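Local coordinates for lipocalin AI-4 (Rhodnius prolixus, PDB 5H9L), which probably binds cysteinyl leukotrienes as a secreted lipocalin of the triabin family, holding glutathione and a hydroxylated C20 fatty acid in this crystal, at residues S5-C10 and C111-S116; W31-S36 and N122-N127; Q76-F81 and Y94-E99. All coordinates share one frame; numbering follows the deposited sequence. Where two conformers were deposited one is given.

The three contacts belong to one antiparallel lipocalin barrel. Contacts 2 and 3 join neighbouring strands of its wall, and both touch the bound fatty acid; their centres are about 14 Å apart. Contact 1 ties the N-terminal segment to the end of strand 105-112, about 13 Å from contact 3 and about 20 Å from contact 2, centre to centre. Contacts 1 and 3 meet directly: Cys111 N lies 2.9 Å from Tyr94 O, a probable hydrogen bond, and Ile6 CG2 packs 3.6 Å from Phe78 CD2. The turn of contact 1 also touches glutathione. The fatty-acid carboxylate reaches contact 2 through Asn122, while its tail runs along contacts 2 and 3.

Contact 1: S5-C10 and C111-S116; sequences SIPTGC and CGLYGS. With GSH (glutathione), chain C.
Cys10 and Cys111 are joined by a disulfide that fastens the N-terminal segment to the barrel of this lipocalin, at the end of strand 105-112. Cys10 SG and Cys111 SG are 2.0 Å apart, and the CB-SG-SG-CB torsion is -80°, close to the relaxed value. Both cysteines were modelled in two conformers, and these values describe one of them. Cys111 directs SG opposite its backbone N (chi1 -173°), whereas SG of Cys10 lies beside its own N. With the sulfurs bonded, Cys10 CA and Cys111 CA are 6.1 Å apart.

The remaining contact is apolar. CB of Pro7 packs against the branch point of Leu113, with Pro7 CB 3.8 Å from Leu113 CG. Both Leu113 methyls lie slightly farther from this proline carbon. Pro119 touches Leu113 and both cysteines, and Tyr94 of strand 90-100 touches Pro7.

Backbone turns shape both partners. Residues 7-10 form a type II turn, closed by Cys10 N to Pro7 O at 3.0 Å. This turn brings Pro7 and Cys10 to face the strand end together. Residues 113-116 form a type I' turn, closed by Ser116 N to Leu113 O at 2.9 Å. Tyr114 and Gly115 occupy its two central positions.

The second turn also meets the ligands. Tyr114 touches the fatty acid, and its OH is hydrogen-bonded to Ser93 OG. Its ring lies obliquely to the glutathione cysteine, with Tyr114 CD1 3.9 Å from GSH CB2. The backbone comes nearer still: Tyr114 O is 3.2 Å from GSH CB1, in the gamma-glutamyl part of the tripeptide.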
loop_
_atom_site.group_PDB
_atom_site.type_symbol
_atom_site.label_atom_id
_atom_site.label_comp_id
_atom_site.label_asym_id
_atom_site.label_seq_id
_atom_site.Cartn_x
_atom_site.Cartn_y
_atom_site.Cartn_z
ATOM N N SER A 5 -7.101 13.855 9.098
ATOM C CA SER A 5 -7.523 12.476 9.265
ATOM C C SER A 5 -7.849 11.858 7.910
ATOM O O SER A 5 -8.037 12.565 6.918
ATOM C CB SER A 5 -8.723 12.374 10.217
ATOM O OG SER A 5 -9.857 13.071 9.727
ATOM N N ILE A 6 -7.917 10.537 7.878
ATOM C CA ILE A 6 -8.199 9.836 6.642
ATOM C C ILE A 6 -9.659 10.088 6.228
ATOM O O ILE A 6 -10.476 10.501 7.057
ATOM C CB ILE A 6 -7.915 8.328 6.796
ATOM C CG1 ILE A 6 -8.854 7.721 7.836
ATOM C CG2 ILE A 6 -6.446 8.106 7.171
ATOM C CD1 ILE A 6 -8.662 6.232 8.064
ATOM N N PRO A 7 -9.989 9.857 4.943
ATOM C CA PRO A 7 -11.348 10.150 4.471
ATOM C C PRO A 7 -12.428 9.348 5.185
ATOM O O PRO A 7 -12.214 8.196 5.548
ATOM C CB PRO A 7 -11.295 9.763 2.985
ATOM C CG PRO A 7 -9.882 9.894 2.624
ATOM C CD PRO A 7 -9.121 9.432 3.829
ATOM N N THR A 8 -13.590 9.963 5.355
ATOM C CA THR A 8 -14.745 9.278 5.905
ATOM C C THR A 8 -15.065 8.040 5.066
ATOM O O THR A 8 -15.194 8.127 3.845
ATOM C CB THR A 8 -15.957 10.215 5.954
ATOM O OG1 THR A 8 -15.595 11.413 6.655
ATOM C CG2 THR A 8 -17.141 9.547 6.645
ATOM N N GLY A 9 -15.189 6.895 5.722
ATOM C CA GLY A 9 -15.462 5.653 5.013
ATOM C C GLY A 9 -14.230 4.773 4.915
ATOM O O GLY A 9 -14.319 3.567 4.687
ATOM N N CYS A 10 -13.067 5.381 5.071
ATOM C CA CYS A 10 -11.835 4.609 5.093
ATOM C C CYS A 10 -11.661 3.969 6.462
ATOM O O CYS A 10 -11.998 4.560 7.478
ATOM C CB CYS A 10 -10.638 5.488 4.744
ATOM S SG CYS A 10 -10.596 5.967 3.010
ATOM N N CYS A 111 -6.447 3.335 0.814
ATOM C CA CYS A 111 -7.796 3.860 0.637
ATOM C C CYS A 111 -7.748 5.276 0.081
ATOM O O CYS A 111 -6.810 6.016 0.350
ATOM C CB CYS A 111 -8.552 3.834 1.971
ATOM S SG CYS A 111 -10.327 4.260 1.924
ATOM N N GLY A 112 -8.761 5.649 -0.690
ATOM C CA GLY A 112 -8.856 7.008 -1.191
ATOM C C GLY A 112 -10.230 7.246 -1.776
ATOM O O GLY A 112 -10.988 6.296 -2.002
ATOM N N LEU A 113 -10.563 8.514 -2.001
ATOM C CA LEU A 113 -11.838 8.890 -2.617
ATOM C C LEU A 113 -11.717 9.013 -4.129
ATOM O O LEU A 113 -12.665 8.712 -4.858
ATOM C CB LEU A 113 -12.364 10.212 -2.041
ATOM C CG LEU A 113 -12.685 10.209 -0.547
ATOM C CD1 LEU A 113 -13.217 11.568 -0.120
ATOM C CD2 LEU A 113 -13.674 9.110 -0.208
ATOM N N TYR A 114 -10.556 9.476 -4.583
ATOM C CA TYR A 114 -10.258 9.612 -6.011
ATOM C C TYR A 114 -11.380 10.319 -6.768
ATOM O O TYR A 114 -11.819 9.868 -7.831
ATOM C CB TYR A 114 -9.971 8.233 -6.626
ATOM C CG TYR A 114 -9.001 7.422 -5.796
ATOM C CD1 TYR A 114 -7.671 7.812 -5.658
ATOM C CD2 TYR A 114 -9.416 6.283 -5.127
ATOM C CE1 TYR A 114 -6.782 7.080 -4.881
ATOM C CE2 TYR A 114 -8.535 5.547 -4.347
ATOM C CZ TYR A 114 -7.217 5.951 -4.231
ATOM O OH TYR A 114 -6.339 5.241 -3.461
ATOM N N GLY A 115 -11.860 11.419 -6.194
ATOM C CA GLY A 115 -12.846 12.260 -6.851
ATOM C C GLY A 115 -14.287 11.923 -6.521
ATOM O O GLY A 115 -15.196 12.687 -6.845
ATOM N N SER A 116 -14.500 10.779 -5.882
ATOM C CA SER A 116 -15.847 10.343 -5.522
ATOM C C SER A 116 -16.158 10.662 -4.065
ATOM O O SER A 116 -15.306 11.174 -3.340
ATOM C CB SER A 116 -16.002 8.845 -5.786
ATOM O OG SER A 116 -17.274 8.383 -5.372
HETATM N N1 GSH C . -12.123 8.365 -11.623
HETATM C CA1 GSH C . -11.624 9.675 -11.472
HETATM C C1 GSH C . -11.341 10.264 -12.841
HETATM O O11 GSH C . -11.406 9.534 -13.872
HETATM O O12 GSH C . -11.036 11.488 -12.949
HETATM C CB1 GSH C . -10.330 9.679 -10.657
HETATM C CG1 GSH C . -9.293 8.756 -11.302
HETATM C CD1 GSH C . -8.008 8.760 -10.512
HETATM O OE1 GSH C . -7.756 9.610 -9.674
HETATM N N2 GSH C . -7.048 7.712 -10.777
HETATM C CA2 GSH C . -5.807 7.715 -10.030
HETATM C C2 GSH C . -4.706 7.363 -11.013
HETATM O O2 GSH C . -4.615 7.946 -12.074
HETATM C CB2 GSH C . -5.865 6.761 -8.908
HETATM S SG2 GSH C . -6.635 5.228 -9.395
HETATM N N3 GSH C . -3.774 6.335 -10.699
HETATM C CA3 GSH C . -2.753 6.037 -11.650
HETATM C C3 GSH C . -2.182 4.696 -11.272
HETATM O O31 GSH C . -1.278 4.199 -11.979
HETATM O O32 GSH C . -2.620 4.100 -10.261
#

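Contact 2: W31-S36 and N122-N127; sequences WYLTHS and NFLLFN. With EAH ((5S,7E,9E,11Z,14Z)-5-hydroxyicosa-7,9,11,14-tetraenoic acid), chain B.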
loop_
_atom_site.group_PDB
_atom_site.type_symbol
_atom_site.label_atom_id
_atom_site.label_comp_id
_atom_site.label_asym_id
_atom_site.label_seq_id
_atom_site.Cartn_x
_atom_site.Cartn_y
_atom_site.Cartn_z
ATOM N N TRP A 31 9.809 -2.265 -3.467
ATOM C CA TRP A 31 8.732 -3.153 -3.043
ATOM C C TRP A 31 7.887 -3.532 -4.261
ATOM O O TRP A 31 7.367 -2.645 -4.945
ATOM C CB TRP A 31 7.836 -2.474 -2.011
ATOM C CG TRP A 31 8.371 -2.378 -0.603
ATOM C CD1 TRP A 31 8.815 -1.250 0.031
ATOM C CD2 TRP A 31 8.461 -3.439 0.359
ATOM N NE1 TRP A 31 9.196 -1.547 1.315
ATOM C CE2 TRP A 31 8.974 -2.880 1.548
ATOM C CE3 TRP A 31 8.148 -4.801 0.329
ATOM C CZ2 TRP A 31 9.191 -3.642 2.703
ATOM C CZ3 TRP A 31 8.365 -5.557 1.464
ATOM C CH2 TRP A 31 8.874 -4.976 2.637
ATOM N N TYR A 32 7.748 -4.825 -4.548
ATOM C CA TYR A 32 6.880 -5.276 -5.648
ATOM C C TYR A 32 5.487 -5.583 -5.138
ATOM O O TYR A 32 5.321 -6.295 -4.146
ATOM C CB TYR A 32 7.455 -6.527 -6.320
ATOM C CG TYR A 32 8.783 -6.311 -6.993
ATOM C CD1 TYR A 32 9.965 -6.375 -6.256
ATOM C CD2 TYR A 32 8.873 -6.043 -8.361
ATOM C CE1 TYR A 32 11.195 -6.174 -6.847
ATOM C CE2 TYR A 32 10.120 -5.836 -8.961
ATOM C CZ TYR A 32 11.261 -5.906 -8.190
ATOM O OH TYR A 32 12.490 -5.703 -8.769
ATOM N N LEU A 33 4.475 -5.078 -5.826
ATOM C CA LEU A 33 3.093 -5.357 -5.444
ATOM C C LEU A 33 2.672 -6.693 -6.065
ATOM O O LEU A 33 2.338 -6.754 -7.255
ATOM C CB LEU A 33 2.189 -4.206 -5.895
ATOM C CG LEU A 33 0.692 -4.359 -5.656
ATOM C CD1 LEU A 33 0.408 -4.825 -4.235
ATOM C CD2 LEU A 33 -0.018 -3.056 -5.942
ATOM N N THR A 34 2.690 -7.763 -5.282
ATOM C CA THR A 34 2.539 -9.096 -5.854
ATOM C C THR A 34 1.121 -9.671 -5.719
ATOM O O THR A 34 0.728 -10.525 -6.503
ATOM C CB THR A 34 3.544 -10.110 -5.236
ATOM O OG1 THR A 34 3.350 -10.217 -3.816
ATOM C CG2 THR A 34 4.977 -9.674 -5.505
ATOM N N HIS A 35 0.366 -9.229 -4.713
ATOM C CA HIS A 35 -0.993 -9.747 -4.454
ATOM C C HIS A 35 -1.867 -8.645 -3.906
ATOM O O HIS A 35 -1.368 -7.715 -3.286
ATOM C CB HIS A 35 -0.998 -10.899 -3.441
ATOM C CG HIS A 35 -0.198 -12.091 -3.845
ATOM N ND1 HIS A 35 1.178 -12.085 -3.883
ATOM C CD2 HIS A 35 -0.582 -13.344 -4.178
ATOM C CE1 HIS A 35 1.607 -13.277 -4.261
ATOM N NE2 HIS A 35 0.559 -14.058 -4.442
ATOM N N SER A 36 -3.176 -8.779 -4.086
ATOM C CA SER A 36 -4.104 -7.818 -3.496
ATOM C C SER A 36 -5.473 -8.454 -3.310
ATOM O O SER A 36 -5.802 -9.439 -3.973
ATOM C CB SER A 36 -4.201 -6.562 -4.365
ATOM O OG SER A 36 -4.672 -6.879 -5.670
ATOM N N ASN A 122 -8.330 -1.239 -0.423
ATOM C CA ASN A 122 -7.735 -2.521 -0.799
ATOM C C ASN A 122 -6.767 -2.967 0.270
ATOM O O ASN A 122 -6.252 -2.135 1.017
ATOM C CB ASN A 122 -6.990 -2.406 -2.137
ATOM C CG ASN A 122 -7.065 -3.672 -2.982
ATOM O OD1 ASN A 122 -7.433 -4.745 -2.511
ATOM N ND2 ASN A 122 -6.706 -3.540 -4.258
ATOM N N PHE A 123 -6.509 -4.273 0.329
ATOM C CA PHE A 123 -5.352 -4.779 1.066
ATOM C C PHE A 123 -4.341 -5.280 0.055
ATOM O O PHE A 123 -4.700 -5.940 -0.917
ATOM C CB PHE A 123 -5.745 -5.878 2.047
ATOM C CG PHE A 123 -6.471 -5.371 3.266
ATOM C CD1 PHE A 123 -7.842 -5.218 3.259
ATOM C CD2 PHE A 123 -5.762 -5.073 4.420
ATOM C CE1 PHE A 123 -8.510 -4.759 4.387
ATOM C CE2 PHE A 123 -6.405 -4.621 5.536
ATOM C CZ PHE A 123 -7.790 -4.468 5.532
ATOM N N LEU A 124 -3.081 -4.946 0.300
ATOM C CA LEU A 124 -1.997 -5.108 -0.667
ATOM C C LEU A 124 -0.885 -5.904 -0.034
ATOM O O LEU A 124 -0.477 -5.607 1.085
ATOM C CB LEU A 124 -1.450 -3.748 -1.108
ATOM C CG LEU A 124 -2.463 -2.711 -1.607
ATOM C CD1 LEU A 124 -1.772 -1.375 -1.876
ATOM C CD2 LEU A 124 -3.170 -3.196 -2.841
ATOM N N LEU A 125 -0.383 -6.898 -0.750
ATOM C CA LEU A 125 0.812 -7.598 -0.299
ATOM C C LEU A 125 2.002 -7.211 -1.174
ATOM O O LEU A 125 2.010 -7.454 -2.399
ATOM C CB LEU A 125 0.610 -9.110 -0.319
ATOM C CG LEU A 125 1.806 -9.937 0.149
ATOM C CD1 LEU A 125 2.129 -9.658 1.605
ATOM C CD2 LEU A 125 1.553 -11.414 -0.045
ATOM N N PHE A 126 2.997 -6.603 -0.532
ATOM C CA PHE A 126 4.253 -6.251 -1.180
ATOM C C PHE A 126 5.344 -7.235 -0.796
ATOM O O PHE A 126 5.375 -7.770 0.325
ATOM C CB PHE A 126 4.681 -4.833 -0.791
ATOM C CG PHE A 126 3.786 -3.752 -1.329
ATOM C CD1 PHE A 126 2.619 -3.401 -0.658
ATOM C CD2 PHE A 126 4.110 -3.082 -2.498
ATOM C CE1 PHE A 126 1.799 -2.403 -1.162
ATOM C CE2 PHE A 126 3.294 -2.099 -3.003
ATOM C CZ PHE A 126 2.154 -1.744 -2.324
ATOM N N ASN A 127 6.244 -7.472 -1.740
ATOM C CA ASN A 127 7.370 -8.372 -1.532
ATOM C C ASN A 127 8.655 -7.718 -2.002
ATOM O O ASN A 127 8.638 -6.931 -2.955
ATOM C CB ASN A 127 7.147 -9.692 -2.288
ATOM C CG ASN A 127 6.487 -10.758 -1.431
ATOM O OD1 ASN A 127 7.111 -11.273 -0.502
ATOM N ND2 ASN A 127 5.256 -11.145 -1.777
HETATM O O1 EAH B . -5.725 -0.824 -4.919
HETATM C C1 EAH B . -6.459 0.044 -4.387
HETATM O O2 EAH B . -5.996 0.787 -3.488
HETATM C C2 EAH B . -7.907 0.163 -4.816
HETATM C C3 EAH B . -8.079 1.354 -5.724
HETATM C C4 EAH B . -7.196 1.149 -6.926
HETATM C C5 EAH B . -6.811 2.497 -7.483
HETATM O O3 EAH B . -6.302 2.314 -8.782
HETATM C C6 EAH B . -5.809 3.055 -6.719
HETATM C C7 EAH B . -4.578 3.653 -6.907
HETATM C C8 EAH B . -3.878 4.164 -5.879
HETATM C C9 EAH B . -2.381 4.276 -6.020
HETATM C C10 EAH B . -1.632 4.810 -5.041
HETATM C C11 EAH B . -0.133 4.655 -5.129
HETATM C C12 EAH B . 0.734 5.104 -4.197
HETATM C C13 EAH B . 0.334 5.828 -2.928
HETATM C C14 EAH B . -0.280 4.877 -1.920
HETATM C C15 EAH B . 0.415 3.954 -1.215
HETATM C C16 EAH B . 1.911 3.745 -1.340
HETATM C C17 EAH B . 2.283 2.375 -0.808
HETATM C C18 EAH B . 3.632 1.936 -1.333
HETATM C C19 EAH B . 4.646 1.844 -0.213
HETATM C C20 EAH B . 5.897 1.148 -0.718
#
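Strands 31-36 and 122-127 pair antiparallel, with axes 4.4 Å apart at closest approach and a classic beta bulge where Thr34 and His35 both face Leu125. Leu125 O accepts Thr34 N at 3.0 Å and, weakly, His35 N. Regular bonds resume on both sides, between Tyr32 and Asn127 and from Leu125 N to His35 O.

Leu33, Ser36, Leu124 and Phe126 share the face turned to the fatty acid. Leu33 CD1 sits over one face of the Phe126 ring, 4.1 Å from its centroid, a CH-pi contact. Trp31 crosses Phe126 at about a right angle, with Trp31 CE3 3.6 Å from Phe126 CB. The tail of the fatty acid ends here, EAH C20 lying 3.9 Å from Trp31 CD1. At the other end, Asn122 ND2 gives a nearly straight bond of 3.0 Å to carboxylate atom EAH O1. Asp38 N holds Asn122 OD1, which helps fix the amide.

On the opposite face, Thr34 OG1 lies between its backbone N and carbonyl carbon (chi1 60°). There it accepts Asn127 ND2 at 2.9 Å, in the amide plane. Glu133 O takes a further bond from ND2. Thr34 OG1 also hydrogen-bonds His35 ND1 at the edge of the imidazole.

Trp31 belongs to the Gly-x-Trp motif of the first lipocalin strand. It stacks on Phe26 of helix 23-26. Its cation-pi contact with Arg128 is an arrangement familiar from other lipocalins. Strand 46-51 and, near Ser36, short strand 151-152 also pair with strand 30-36; strand 105-112 pairs with strand 120-127.

Contact 3: Q76-F81 and Y94-E99; sequences QGFYSF and YMAVVE. With EAH ((5S,7E,9E,11Z,14Z)-5-hydroxyicosa-7,9,11,14-tetraenoic acid), chain B.
The hairpin of strands 78-85 and 90-100 forms part of the barrel wall around the fatty acid, and Phe81 and Met95 are the residues of this contact that touch the ligand. Met95 has CG wedged between its backbone N and carbonyl carbon (chi1 58°), and its chain bends again further out. This carries the sulfur to both partners. Met95 SD lies 3.5 Å from EAH C17 and 3.7 Å from Phe81 CE1. The Met-aromatic contact is oblique, with the sulfur well away from the ring normal. Phe81 CB packs 3.8 Å from EAH C13, so the two side chains line the middle and tail of the bound chain.

Tyr79 and Met95 are a hydrogen-bonded antiparallel pair. Tyr79 N donates to Met95 O at 2.8 Å, and Met95 N donates back to Tyr79 O. Beyond this pair, at Gly77 and Val97, a water bridges the two backbones: it donates to Gly77 O and accepts from Val97 N. The same water lies in the plane of the Tyr79 ring, at its edge.

The opposite face of the hairpin carries Phe78, Ser80, Tyr94 and Ala96. Ala96 CB stands almost exactly over the centre of the Phe78 ring, 3.6 Å from the centroid, a close CH-pi contact. Ser80 CB touches the Tyr94 ring at CE2, 3.7 Å away. A second water links Ser80 OG to Tyr94 OH.

On this face the N-terminal segment covers the sheet, where Ile6 packs on Phe78. On the ligand side, Phe27 meets the Tyr79 ring edge-to-face. From helix 23-26, Ala23 touches Tyr79 and Phe26 touches Val97. Strands 63-71 and 105-112 flank the hairpin.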
loop_
_atom_site.group_PDB
_atom_site.type_symbol
_atom_site.label_atom_id
_atom_site.label_comp_id
_atom_site.label_asym_id
_atom_site.label_seq_id
_atom_site.Cartn_x
_atom_site.Cartn_y
_atom_site.Cartn_z
ATOM N N GLN A 76 -2.936 7.156 13.707
ATOM C CA GLN A 76 -1.648 6.519 13.924
ATOM C C GLN A 76 -1.384 5.462 12.872
ATOM O O GLN A 76 -2.235 4.616 12.608
ATOM C CB GLN A 76 -1.614 5.898 15.315
ATOM C CG GLN A 76 -0.302 5.278 15.713
ATOM C CD GLN A 76 -0.359 4.679 17.108
ATOM O OE1 GLN A 76 0.060 5.306 18.081
ATOM N NE2 GLN A 76 -0.890 3.466 17.211
ATOM N N GLY A 77 -0.200 5.535 12.263
ATOM C CA GLY A 77 0.201 4.565 11.260
ATOM C C GLY A 77 -0.113 4.967 9.828
ATOM O O GLY A 77 0.438 4.387 8.888
ATOM N N PHE A 78 -0.987 5.941 9.636
ATOM C CA PHE A 78 -1.396 6.321 8.290
ATOM C C PHE A 78 -0.526 7.401 7.657
ATOM O O PHE A 78 0.005 8.292 8.332
ATOM C CB PHE A 78 -2.853 6.760 8.277
ATOM C CG PHE A 78 -3.812 5.613 8.143
ATOM C CD1 PHE A 78 -4.232 4.912 9.262
ATOM C CD2 PHE A 78 -4.296 5.240 6.892
ATOM C CE1 PHE A 78 -5.119 3.851 9.133
ATOM C CE2 PHE A 78 -5.177 4.189 6.768
ATOM C CZ PHE A 78 -5.580 3.495 7.876
ATOM N N TYR A 79 -0.408 7.301 6.339
ATOM C CA TYR A 79 0.314 8.249 5.514
ATOM C C TYR A 79 -0.614 8.742 4.420
ATOM O O TYR A 79 -1.450 7.981 3.926
ATOM C CB TYR A 79 1.570 7.595 4.906
ATOM C CG TYR A 79 2.617 7.299 5.939
ATOM C CD1 TYR A 79 2.536 6.162 6.730
ATOM C CD2 TYR A 79 3.663 8.179 6.157
ATOM C CE1 TYR A 79 3.476 5.911 7.703
ATOM C CE2 TYR A 79 4.610 7.928 7.104
ATOM C CZ TYR A 79 4.511 6.803 7.880
ATOM O OH TYR A 79 5.464 6.565 8.841
ATOM N N SER A 80 -0.452 9.999 4.029
ATOM C CA SER A 80 -1.141 10.563 2.882
ATOM C C SER A 80 -0.107 10.770 1.791
ATOM O O SER A 80 0.943 11.358 2.052
ATOM C CB SER A 80 -1.823 11.882 3.252
ATOM O OG SER A 80 -2.334 12.559 2.116
ATOM N N PHE A 81 -0.389 10.274 0.587
ATOM C CA PHE A 81 0.489 10.499 -0.558
ATOM C C PHE A 81 -0.164 11.364 -1.621
ATOM O O PHE A 81 -1.296 11.119 -2.044
ATOM C CB PHE A 81 0.943 9.162 -1.160
ATOM C CG PHE A 81 2.017 8.488 -0.359
ATOM C CD1 PHE A 81 1.698 7.655 0.707
ATOM C CD2 PHE A 81 3.348 8.735 -0.631
ATOM C CE1 PHE A 81 2.710 7.056 1.470
ATOM C CE2 PHE A 81 4.359 8.147 0.131
ATOM C CZ PHE A 81 4.039 7.313 1.179
ATOM N N TYR A 94 -4.231 7.210 0.631
ATOM C CA TYR A 94 -3.871 6.996 2.028
ATOM C C TYR A 94 -3.472 5.549 2.252
ATOM O O TYR A 94 -4.058 4.644 1.660
ATOM C CB TYR A 94 -5.045 7.355 2.936
ATOM C CG TYR A 94 -5.460 8.798 2.816
ATOM C CD1 TYR A 94 -6.281 9.225 1.770
ATOM C CD2 TYR A 94 -5.011 9.752 3.724
ATOM C CE1 TYR A 94 -6.643 10.549 1.641
ATOM C CE2 TYR A 94 -5.370 11.064 3.606
ATOM C CZ TYR A 94 -6.189 11.464 2.566
ATOM O OH TYR A 94 -6.546 12.788 2.438
ATOM N N MET A 95 -2.487 5.314 3.112
ATOM C CA MET A 95 -2.069 3.951 3.397
ATOM C C MET A 95 -1.590 3.766 4.828
ATOM O O MET A 95 -1.161 4.717 5.474
ATOM C CB MET A 95 -0.962 3.529 2.428
ATOM C CG MET A 95 0.262 4.452 2.477
ATOM S SD MET A 95 1.833 3.602 2.470
ATOM C CE MET A 95 1.371 2.733 3.933
ATOM N N ALA A 96 -1.664 2.531 5.319
ATOM C CA ALA A 96 -1.017 2.134 6.565
ATOM C C ALA A 96 -0.398 0.765 6.379
ATOM O O ALA A 96 -0.964 -0.097 5.685
ATOM C CB ALA A 96 -2.031 2.104 7.704
ATOM N N VAL A 97 0.750 0.562 7.012
ATOM C CA VAL A 97 1.366 -0.761 7.047
ATOM C C VAL A 97 0.750 -1.592 8.170
ATOM O O VAL A 97 0.878 -1.273 9.360
ATOM C CB VAL A 97 2.883 -0.668 7.217
ATOM C CG1 VAL A 97 3.503 -2.079 7.208
ATOM C CG2 VAL A 97 3.484 0.182 6.092
ATOM N N VAL A 98 0.053 -2.653 7.797
ATOM C CA VAL A 98 -0.604 -3.507 8.774
ATOM C C VAL A 98 0.382 -4.451 9.466
ATOM O O VAL A 98 0.376 -4.583 10.691
ATOM C CB VAL A 98 -1.720 -4.327 8.122
ATOM C CG1 VAL A 98 -2.414 -5.213 9.158
ATOM C CG2 VAL A 98 -2.724 -3.400 7.435
ATOM N N GLU A 99 1.220 -5.108 8.672
ATOM C CA GLU A 99 2.252 -6.006 9.178
ATOM C C GLU A 99 3.416 -6.011 8.206
ATOM O O GLU A 99 3.196 -5.982 7.010
ATOM C CB GLU A 99 1.709 -7.429 9.330
ATOM C CG GLU A 99 0.839 -7.678 10.544
ATOM C CD GLU A 99 1.627 -8.227 11.712
ATOM O OE1 GLU A 99 1.862 -9.453 11.748
ATOM O OE2 GLU A 99 2.024 -7.430 12.586
HETATM O O1 EAH B . -5.725 -0.824 -4.919
HETATM C C1 EAH B . -6.459 0.044 -4.387
HETATM O O2 EAH B . -5.996 0.787 -3.488
HETATM C C2 EAH B . -7.907 0.163 -4.816
HETATM C C3 EAH B . -8.079 1.354 -5.724
HETATM C C4 EAH B . -7.196 1.149 -6.926
HETATM C C5 EAH B . -6.811 2.497 -7.483
HETATM O O3 EAH B . -6.302 2.314 -8.782
HETATM C C6 EAH B . -5.809 3.055 -6.719
HETATM C C7 EAH B . -4.578 3.653 -6.907
HETATM C C8 EAH B . -3.878 4.164 -5.879
HETATM C C9 EAH B . -2.381 4.276 -6.020
HETATM C C10 EAH B . -1.632 4.810 -5.041
HETATM C C11 EAH B . -0.133 4.655 -5.129
HETATM C C12 EAH B . 0.734 5.104 -4.197
HETATM C C13 EAH B . 0.334 5.828 -2.928
HETATM C C14 EAH B . -0.280 4.877 -1.920
HETATM C C15 EAH B . 0.415 3.954 -1.215
HETATM C C16 EAH B . 1.911 3.745 -1.340
HETATM C C17 EAH B . 2.283 2.375 -0.808
HETATM C C18 EAH B . 3.632 1.936 -1.333
HETATM C C19 EAH B . 4.646 1.844 -0.213
HETATM C C20 EAH B . 5.897 1.148 -0.718
HETATM O O HOH W 1 2.270 2.499 8.551
HETATM O O HOH W 2 -4.340 14.351 2.770
#